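Local coordinates for protein putative alpha-L-fucosidase (PDB 4H41) that probably acts as a glycoside hydrolase on host glycans, being a putative alpha-L-fucosidase built on a TIM barrel, at residues E165-T170 / W198-K203; V217-H222 / L252-T257. All coordinates share one frame; numbering follows the deposited sequence.

Interaction 1: E165-T170 / W198-K203; sequences EISRAT and WIDGKK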
ATOM      1  N   GLU B 165      -0.799  23.491 -10.197  1.00 24.44           N
ATOM      2  CA  GLU B 165       0.190  23.461  -9.111  1.00 23.68           C
ATOM      3  C   GLU B 165       1.607  23.734  -9.561  1.00 22.86           C
ATOM      4  O   GLU B 165       2.096  23.066 -10.466  1.00 22.36           O
ATOM      5  CB  GLU B 165       0.205  22.094  -8.412  1.00 25.56           C
ATOM      6  CG  GLU B 165      -0.996  21.754  -7.586  1.00 36.93           C
ATOM      7  CD  GLU B 165      -0.910  20.328  -7.072  1.00 50.44           C
ATOM      8  OE1 GLU B 165       0.162  19.921  -6.552  1.00 33.01           O
ATOM      9  OE2 GLU B 165      -1.917  19.606  -7.230  1.00 36.42           O
ATOM     10  N   ILE B 166       2.306  24.617  -8.835  1.00 19.05           N
ATOM     11  CA  ILE B 166       3.707  24.918  -9.050  1.00 19.48           C
ATOM     12  C   ILE B 166       4.403  25.002  -7.703  1.00 22.20           C
ATOM     13  O   ILE B 166       3.737  25.069  -6.671  1.00 19.66           O
ATOM     14  CB  ILE B 166       3.895  26.254  -9.850  1.00 22.18           C
ATOM     15  CG1 ILE B 166       3.501  27.511  -9.016  1.00 22.20           C
ATOM     16  CG2 ILE B 166       3.156  26.218 -11.185  1.00 21.85           C
ATOM     17  CD1 ILE B 166       3.861  28.847  -9.643  1.00 25.35           C
ATOM     18  N   SER B 167       5.735  25.037  -7.714  1.00 19.07           N
ATOM     19  CA  SER B 167       6.538  25.325  -6.530  1.00 18.70           C
ATOM     20  C   SER B 167       7.553  26.430  -6.750  1.00 21.64           C
ATOM     21  O   SER B 167       8.016  27.012  -5.776  1.00 22.15           O
ATOM     22  CB  SER B 167       7.271  24.076  -6.049  1.00 21.11           C
ATOM     23  OG  SER B 167       8.233  23.642  -6.988  1.00 26.92           O
ATOM     24  N   ARG B 168       7.982  26.646  -7.997  1.00 19.98           N
ATOM     25  CA  ARG B 168       9.014  27.608  -8.355  1.00 19.06           C
ATOM     26  C   ARG B 168       8.552  28.496  -9.493  1.00 25.06           C
ATOM     27  O   ARG B 168       7.522  28.211 -10.123  1.00 23.07           O
ATOM     28  CB  ARG B 168      10.260  26.812  -8.820  1.00 22.72           C
ATOM     29  CG  ARG B 168      10.887  25.880  -7.777  1.00 26.73           C
ATOM     30  CD  ARG B 168      11.510  26.633  -6.620  1.00 28.36           C
ATOM     31  NE  ARG B 168      12.617  27.470  -7.067  1.00 24.51           N
ATOM     32  CZ  ARG B 168      13.899  27.113  -7.105  1.00 33.55           C
ATOM     33  NH1 ARG B 168      14.268  25.891  -6.735  1.00 25.02           N
ATOM     34  NH2 ARG B 168      14.818  27.969  -7.532  1.00 24.12           N
ATOM     35  N   ALA B 169       9.359  29.503  -9.840  1.00 23.42           N
ATOM     36  CA  ALA B 169       9.126  30.329 -11.035  1.00 24.13           C
ATOM     37  C   ALA B 169       8.860  29.379 -12.217  1.00 27.33           C
ATOM     38  O   ALA B 169       9.595  28.402 -12.392  1.00 27.68           O
ATOM     39  CB  ALA B 169      10.327  31.212 -11.315  1.00 25.76           C
ATOM     40  N   THR B 170       7.726  29.557 -12.904  1.00 24.00           N
ATOM     41  CA  THR B 170       7.266  28.602 -13.930  1.00 22.72           C
ATOM     42  C   THR B 170       6.821  29.345 -15.171  1.00 28.23           C
ATOM     43  O   THR B 170       6.098  30.335 -15.068  1.00 27.46           O
ATOM     44  CB  THR B 170       6.109  27.777 -13.335  1.00 29.14           C
ATOM     45  OG1 THR B 170       6.609  26.921 -12.325  1.00 27.47           O
ATOM     46  CG2 THR B 170       5.377  26.916 -14.369  1.00 29.93           C
ATOM     47  N   TRP B 198       3.287  24.086  -3.859  1.00 17.77           N
ATOM     48  CA  TRP B 198       4.095  23.317  -2.901  1.00 17.81           C
ATOM     49  C   TRP B 198       5.461  23.999  -2.770  1.00 18.53           C
ATOM     50  O   TRP B 198       5.768  24.912  -3.528  1.00 17.81           O
ATOM     51  CB  TRP B 198       4.184  21.824  -3.280  1.00 17.02           C
ATOM     52  CG  TRP B 198       5.141  21.465  -4.375  1.00 19.75           C
ATOM     53  CD1 TRP B 198       6.420  21.025  -4.224  1.00 22.84           C
ATOM     54  CD2 TRP B 198       4.831  21.326  -5.768  1.00 20.52           C
ATOM     55  NE1 TRP B 198       6.971  20.736  -5.459  1.00 22.74           N
ATOM     56  CE2 TRP B 198       6.002  20.867  -6.416  1.00 25.11           C
ATOM     57  CE3 TRP B 198       3.708  21.632  -6.551  1.00 21.92           C
ATOM     58  CZ2 TRP B 198       6.088  20.751  -7.805  1.00 26.42           C
ATOM     59  CZ3 TRP B 198       3.777  21.444  -7.920  1.00 23.98           C
ATOM     60  CH2 TRP B 198       4.961  21.056  -8.539  1.00 25.37           C
ATOM     61  N   ILE B 199       6.211  23.644  -1.741  1.00 15.49           N
ATOM     62  CA  ILE B 199       7.539  24.196  -1.473  1.00 16.05           C
ATOM     63  C   ILE B 199       8.534  23.231  -2.076  1.00 21.41           C
ATOM     64  O   ILE B 199       8.438  22.043  -1.828  1.00 19.36           O
ATOM     65  CB  ILE B 199       7.812  24.434   0.037  1.00 18.07           C
ATOM     66  CG1 ILE B 199       6.718  25.351   0.645  1.00 19.23           C
ATOM     67  CG2 ILE B 199       9.227  25.009   0.235  1.00 17.75           C
ATOM     68  CD1 ILE B 199       6.666  25.346   2.151  1.00 22.70           C
ATOM     69  N   ASP B 200       9.517  23.728  -2.802  1.00 18.67           N
ATOM     70  CA  ASP B 200      10.505  22.861  -3.478  1.00 17.71           C
ATOM     71  C   ASP B 200      11.595  22.385  -2.489  1.00 23.64           C
ATOM     72  O   ASP B 200      12.800  22.646  -2.665  1.00 21.11           O
ATOM     73  CB  ASP B 200      11.118  23.660  -4.626  1.00 18.55           C
ATOM     74  CG  ASP B 200      12.059  22.879  -5.506  1.00 23.94           C
ATOM     75  OD1 ASP B 200      11.817  21.659  -5.700  1.00 25.10           O
ATOM     76  OD2 ASP B 200      13.035  23.478  -5.995  1.00 31.34           O
ATOM     77  N   GLY B 201      11.142  21.681  -1.466  1.00 20.45           N
ATOM     78  CA  GLY B 201      11.983  21.237  -0.370  1.00 19.80           C
ATOM     79  C   GLY B 201      12.634  19.891  -0.551  1.00 21.49           C
ATOM     80  O   GLY B 201      12.570  19.290  -1.620  1.00 19.11           O
ATOM     81  N   LYS B 202      13.214  19.384   0.549  1.00 18.97           N
ATOM     82  CA  LYS B 202      13.981  18.156   0.499  1.00 20.10           C
ATOM     83  C   LYS B 202      13.170  16.924   0.166  1.00 24.30           C
ATOM     84  O   LYS B 202      13.756  15.928  -0.242  1.00 24.61           O
ATOM     85  CB  LYS B 202      14.772  17.922   1.793  1.00 20.53           C
ATOM     86  CG  LYS B 202      13.901  17.702   3.034  1.00 26.38           C
ATOM     87  CD  LYS B 202      14.763  17.233   4.233  1.00 32.76           C
ATOM     88  CE  LYS B 202      15.682  18.330   4.737  1.00 45.37           C
ATOM     89  NZ  LYS B 202      16.255  18.020   6.094  1.00 51.00           N
ATOM     90  N   LYS B 203      11.849  16.950   0.366  1.00 21.20           N
ATOM     91  CA  LYS B 203      11.005  15.810   0.027  1.00 21.16           C
ATOM     92  C   LYS B 203      10.326  15.987  -1.341  1.00 26.77           C
ATOM     93  O   LYS B 203       9.509  15.146  -1.696  1.00 27.50           O
ATOM     94  CB  LYS B 203       9.951  15.555   1.103  1.00 19.16           C
ATOM     95  CG  LYS B 203      10.536  15.550   2.506  1.00 20.94           C
ATOM     96  CD  LYS B 203       9.521  15.177   3.579  1.00 23.34           C
ATOM     97  CE  LYS B 203      10.068  15.524   4.953  1.00 26.14           C
ATOM     98  NZ  LYS B 203       9.124  15.178   6.044  1.00 26.28           N
TER
HETATM   99  O   HOH W   1       9.490  26.534  -3.339  1.00 18.08           O
HETATM  100  O   HOH W   2       9.493  20.963  -6.743  1.00 27.50           O

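Interaction 2: V217-H222 / L252-T257; sequences VSVQQH and LDAFFT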
ATOM      1  N   VAL B 217      15.249  24.065  -2.227  1.00 24.80           N
ATOM      2  CA  VAL B 217      15.277  25.507  -2.379  1.00 22.07           C
ATOM      3  C   VAL B 217      15.619  26.190  -1.042  1.00 26.25           C
ATOM      4  O   VAL B 217      15.160  25.765   0.023  1.00 23.57           O
ATOM      5  CB  VAL B 217      13.934  26.019  -2.964  1.00 23.16           C
ATOM      6  CG1 VAL B 217      12.783  25.924  -1.952  1.00 20.96           C
ATOM      7  CG2 VAL B 217      14.077  27.457  -3.490  1.00 22.98           C
ATOM      8  N   SER B 218      16.385  27.270  -1.106  1.00 23.93           N
ATOM      9  CA  SER B 218      16.666  28.059   0.105  1.00 23.81           C
ATOM     10  C   SER B 218      15.448  28.918   0.414  1.00 25.65           C
ATOM     11  O   SER B 218      14.633  29.215  -0.473  1.00 22.45           O
ATOM     12  CB  SER B 218      17.888  28.946  -0.118  1.00 26.63           C
ATOM     13  OG  SER B 218      17.579  29.966  -1.052  1.00 25.76           O
ATOM     14  N   VAL B 219      15.318  29.337   1.658  1.00 23.64           N
ATOM     15  CA  VAL B 219      14.240  30.253   2.040  1.00 23.06           C
ATOM     16  C   VAL B 219      14.340  31.538   1.220  1.00 24.81           C
ATOM     17  O   VAL B 219      13.329  32.060   0.774  1.00 21.66           O
ATOM     18  CB  VAL B 219      14.305  30.597   3.556  1.00 29.63           C
ATOM     19  CG1 VAL B 219      13.360  31.734   3.897  1.00 30.35           C
ATOM     20  CG2 VAL B 219      13.979  29.387   4.391  1.00 29.52           C
ATOM     21  N   GLN B 220      15.584  32.035   1.005  1.00 21.06           N
ATOM     22  CA  GLN B 220      15.839  33.270   0.276  1.00 21.80           C
ATOM     23  C   GLN B 220      15.382  33.183  -1.176  1.00 24.07           C
ATOM     24  O   GLN B 220      14.743  34.123  -1.666  1.00 22.91           O
ATOM     25  CB  GLN B 220      17.338  33.639   0.338  1.00 24.45           C
ATOM     26  CG  GLN B 220      17.842  33.902   1.766  1.00 42.09           C
ATOM     27  CD  GLN B 220      18.434  32.697   2.512  1.00 60.38           C
ATOM     28  OE1 GLN B 220      17.951  31.547   2.440  1.00 34.14           O
ATOM     29  NE2 GLN B 220      19.458  32.948   3.332  1.00 68.68           N
ATOM     30  N   GLN B 221      15.698  32.086  -1.865  1.00 22.94           N
ATOM     31  CA  GLN B 221      15.296  31.914  -3.278  1.00 22.28           C
ATOM     32  C   GLN B 221      13.792  31.690  -3.395  1.00 21.73           C
ATOM     33  O   GLN B 221      13.168  32.210  -4.312  1.00 23.16           O
ATOM     34  CB  GLN B 221      16.071  30.760  -3.916  1.00 24.53           C
ATOM     35  CG  GLN B 221      15.957  30.681  -5.436  1.00 30.21           C
ATOM     36  CD  GLN B 221      16.422  31.916  -6.169  1.00 33.67           C
ATOM     37  OE1 GLN B 221      17.332  32.638  -5.736  1.00 31.59           O
ATOM     38  NE2 GLN B 221      15.793  32.212  -7.284  1.00 30.15           N
ATOM     39  N   HIS B 222      13.209  30.947  -2.472  1.00 17.03           N
ATOM     40  CA  HIS B 222      11.761  30.740  -2.433  1.00 18.33           C
ATOM     41  C   HIS B 222      11.062  32.092  -2.288  1.00 21.23           C
ATOM     42  O   HIS B 222      10.158  32.381  -3.034  1.00 20.93           O
ATOM     43  CB  HIS B 222      11.410  29.820  -1.264  1.00 18.10           C
ATOM     44  CG  HIS B 222       9.945  29.673  -1.002  1.00 19.43           C
ATOM     45  ND1 HIS B 222       9.187  28.716  -1.659  1.00 19.05           N
ATOM     46  CD2 HIS B 222       9.161  30.336  -0.124  1.00 20.20           C
ATOM     47  CE1 HIS B 222       7.966  28.831  -1.172  1.00 19.55           C
ATOM     48  NE2 HIS B 222       7.900  29.810  -0.252  1.00 20.68           N
ATOM     49  N   LEU B 252       9.655  24.372   9.270  1.00 18.06           N
ATOM     50  CA  LEU B 252       8.302  24.940   9.197  1.00 17.41           C
ATOM     51  C   LEU B 252       8.287  26.397   9.596  1.00 20.53           C
ATOM     52  O   LEU B 252       7.712  27.223   8.880  1.00 20.11           O
ATOM     53  CB  LEU B 252       7.350  24.157  10.112  1.00 17.63           C
ATOM     54  CG  LEU B 252       7.050  22.686   9.688  1.00 22.21           C
ATOM     55  CD1 LEU B 252       6.383  21.954  10.811  1.00 23.61           C
ATOM     56  CD2 LEU B 252       6.188  22.644   8.487  1.00 24.84           C
ATOM     57  N   ASP B 253       8.925  26.736  10.722  1.00 17.25           N
ATOM     58  CA  ASP B 253       8.925  28.135  11.165  1.00 15.42           C
ATOM     59  C   ASP B 253       9.583  29.065  10.135  1.00 19.99           C
ATOM     60  O   ASP B 253       9.035  30.130   9.861  1.00 19.66           O
ATOM     61  CB  ASP B 253       9.628  28.309  12.510  1.00 19.01           C
ATOM     62  CG  ASP B 253       8.903  27.730  13.696  1.00 32.46           C
ATOM     63  OD1 ASP B 253       7.682  27.487  13.584  1.00 27.22           O
ATOM     64  OD2 ASP B 253       9.546  27.565  14.764  1.00 42.06           O
ATOM     65  N   ALA B 254      10.689  28.648   9.541  1.00 16.72           N
ATOM     66  CA  ALA B 254      11.379  29.496   8.562  1.00 19.33           C
ATOM     67  C   ALA B 254      10.518  29.753   7.329  1.00 18.69           C
ATOM     68  O   ALA B 254      10.372  30.903   6.909  1.00 18.51           O
ATOM     69  CB  ALA B 254      12.702  28.863   8.161  1.00 21.79           C
ATOM     70  N   PHE B 255       9.927  28.693   6.750  1.00 17.24           N
ATOM     71  CA  PHE B 255       9.115  28.875   5.541  1.00 17.24           C
ATOM     72  C   PHE B 255       7.771  29.519   5.857  1.00 18.21           C
ATOM     73  O   PHE B 255       7.304  30.337   5.069  1.00 18.29           O
ATOM     74  CB  PHE B 255       8.919  27.539   4.797  1.00 17.94           C
ATOM     75  CG  PHE B 255      10.108  27.201   3.926  1.00 17.34           C
ATOM     76  CD1 PHE B 255      10.238  27.746   2.665  1.00 20.78           C
ATOM     77  CD2 PHE B 255      11.119  26.374   4.392  1.00 17.94           C
ATOM     78  CE1 PHE B 255      11.362  27.480   1.885  1.00 21.76           C
ATOM     79  CE2 PHE B 255      12.236  26.086   3.601  1.00 21.91           C
ATOM     80  CZ  PHE B 255      12.351  26.651   2.354  1.00 20.89           C
ATOM     81  N   PHE B 256       7.123  29.149   6.960  1.00 16.36           N
ATOM     82  CA  PHE B 256       5.842  29.765   7.264  1.00 16.39           C
ATOM     83  C   PHE B 256       5.973  31.254   7.558  1.00 17.98           C
ATOM     84  O   PHE B 256       5.085  32.027   7.184  1.00 18.32           O
ATOM     85  CB  PHE B 256       5.142  29.051   8.425  1.00 17.51           C
ATOM     86  CG  PHE B 256       4.553  27.685   8.127  1.00 17.78           C
ATOM     87  CD1 PHE B 256       4.760  27.057   6.897  1.00 18.10           C
ATOM     88  CD2 PHE B 256       3.834  27.006   9.085  1.00 20.23           C
ATOM     89  CE1 PHE B 256       4.183  25.811   6.630  1.00 18.67           C
ATOM     90  CE2 PHE B 256       3.239  25.778   8.800  1.00 22.68           C
ATOM     91  CZ  PHE B 256       3.445  25.176   7.584  1.00 19.04           C
ATOM     92  N   THR B 257       7.075  31.672   8.186  1.00 16.65           N
ATOM     93  CA  THR B 257       7.313  33.082   8.460  1.00 17.39           C
ATOM     94  C   THR B 257       7.435  33.859   7.137  1.00 21.86           C
ATOM     95  O   THR B 257       6.805  34.915   6.968  1.00 18.70           O
ATOM     96  CB  THR B 257       8.552  33.283   9.332  1.00 23.16           C
ATOM     97  OG1 THR B 257       8.315  32.648  10.595  1.00 24.67           O
ATOM     98  CG2 THR B 257       8.857  34.763   9.558  1.00 25.10           C
TER

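Interaction 1: E165-T170 / W198-K203
Trp198 N donates to Ile166 O over 3.0 Å, a nearly straight bond that ties together two irregular backbones. These are the loops that leave neighbouring strands 157-162 and 193-195 of a (beta/alpha)8 barrel, at the strand ends where TIM-barrel enzymes carry their active sites. Chi1 of 78° puts Trp198 CG between the backbone N and the carbonyl carbon, and chi2 of 96° then turns the indole face to Ser167 CB, which sits 3.4 Å from the centroid of the five-membered ring, a CH-pi contact only 9° off the normal. At the six-membered end, Glu165 CB meets the ring edge, 3.7 Å from CZ3; its carboxylate goes on to Gln243 and an unidentified bound molecule, probably from the crystallisation liquor. Arg168 bends at chi2 and chi3 and gives NH1 to Asp200 OD2 at 2.8 Å, in the guanidinium plane and on the anti lone pair. Arg213 takes Asp200 OD1 and Glu225 takes Arg168 NE, so the pair belongs to a wider charge network. One water bridges Ser167 O and Asp200 N. A second is held by Ser167 OG and Trp198 NE1, its O 2.6 Å from Asp200 OD1, to which it donates.

Interaction 2: V217-H222 / L252-T257
Asp253 O is gripped by two donors of Thr257, OG1 at 2.7 Å and the backbone N, which arrive from opposite faces of the carbonyl plane. This bonding lies in the first turns of helix 252-266, whose next residues, Ala254 and Phe255, meet the start of helix 219-233, where Ser218 is the N-cap and accepts from Gln221 N through OG. Between the helices the contact is apolar and centres on the Phe255 ring. Val219 CG2, anti to its own carbonyl carbon, rests over one face, 3.9 Å from the centroid in a CH-pi contact, and also touches Ala254 CB. The Phe255 edge points into the face of His222 in a T-shaped pair, planes at 82°, with CE1 3.9 Å from His222 CG. Val217 O comes to the rim at CZ. An alanine in place of Phe255 would probably open a gap between the two helix starts and leave the His222 face and Val219 CG2 without their aromatic partner. His222 NE2 bonds to Asn259 on helix 252-266, while its ring also meets Phe242 of strand 239-243. The contact joins helices 219-233 and 252-266, consecutive outside the barrel, while Leu252 and Phe256 pack against the next, 290-302.

In the fold
Both interactions belong to one sector of the barrel and are in series along the chain, their centres about 11 Å apart. Interaction 1 joins strand-end loops, with Glu165 beside an unidentified bound molecule, and combines a backbone bond, a salt bridge and bridging waters with the packing of the indole. Interaction 2 lies further out, between the starts of two helices, and crosses by aromatic and aliphatic packing without a hydrogen bond. Each is partly buried. The loop that supplies 198-203 runs on to helix 219-233, and the two contacts meet directly: Asp200 O probably accepts from Val217 N at 2.9 Å, Ile199 CG2 packs on Phe255 CE1, and Arg168 lies against Val217 and Gln221.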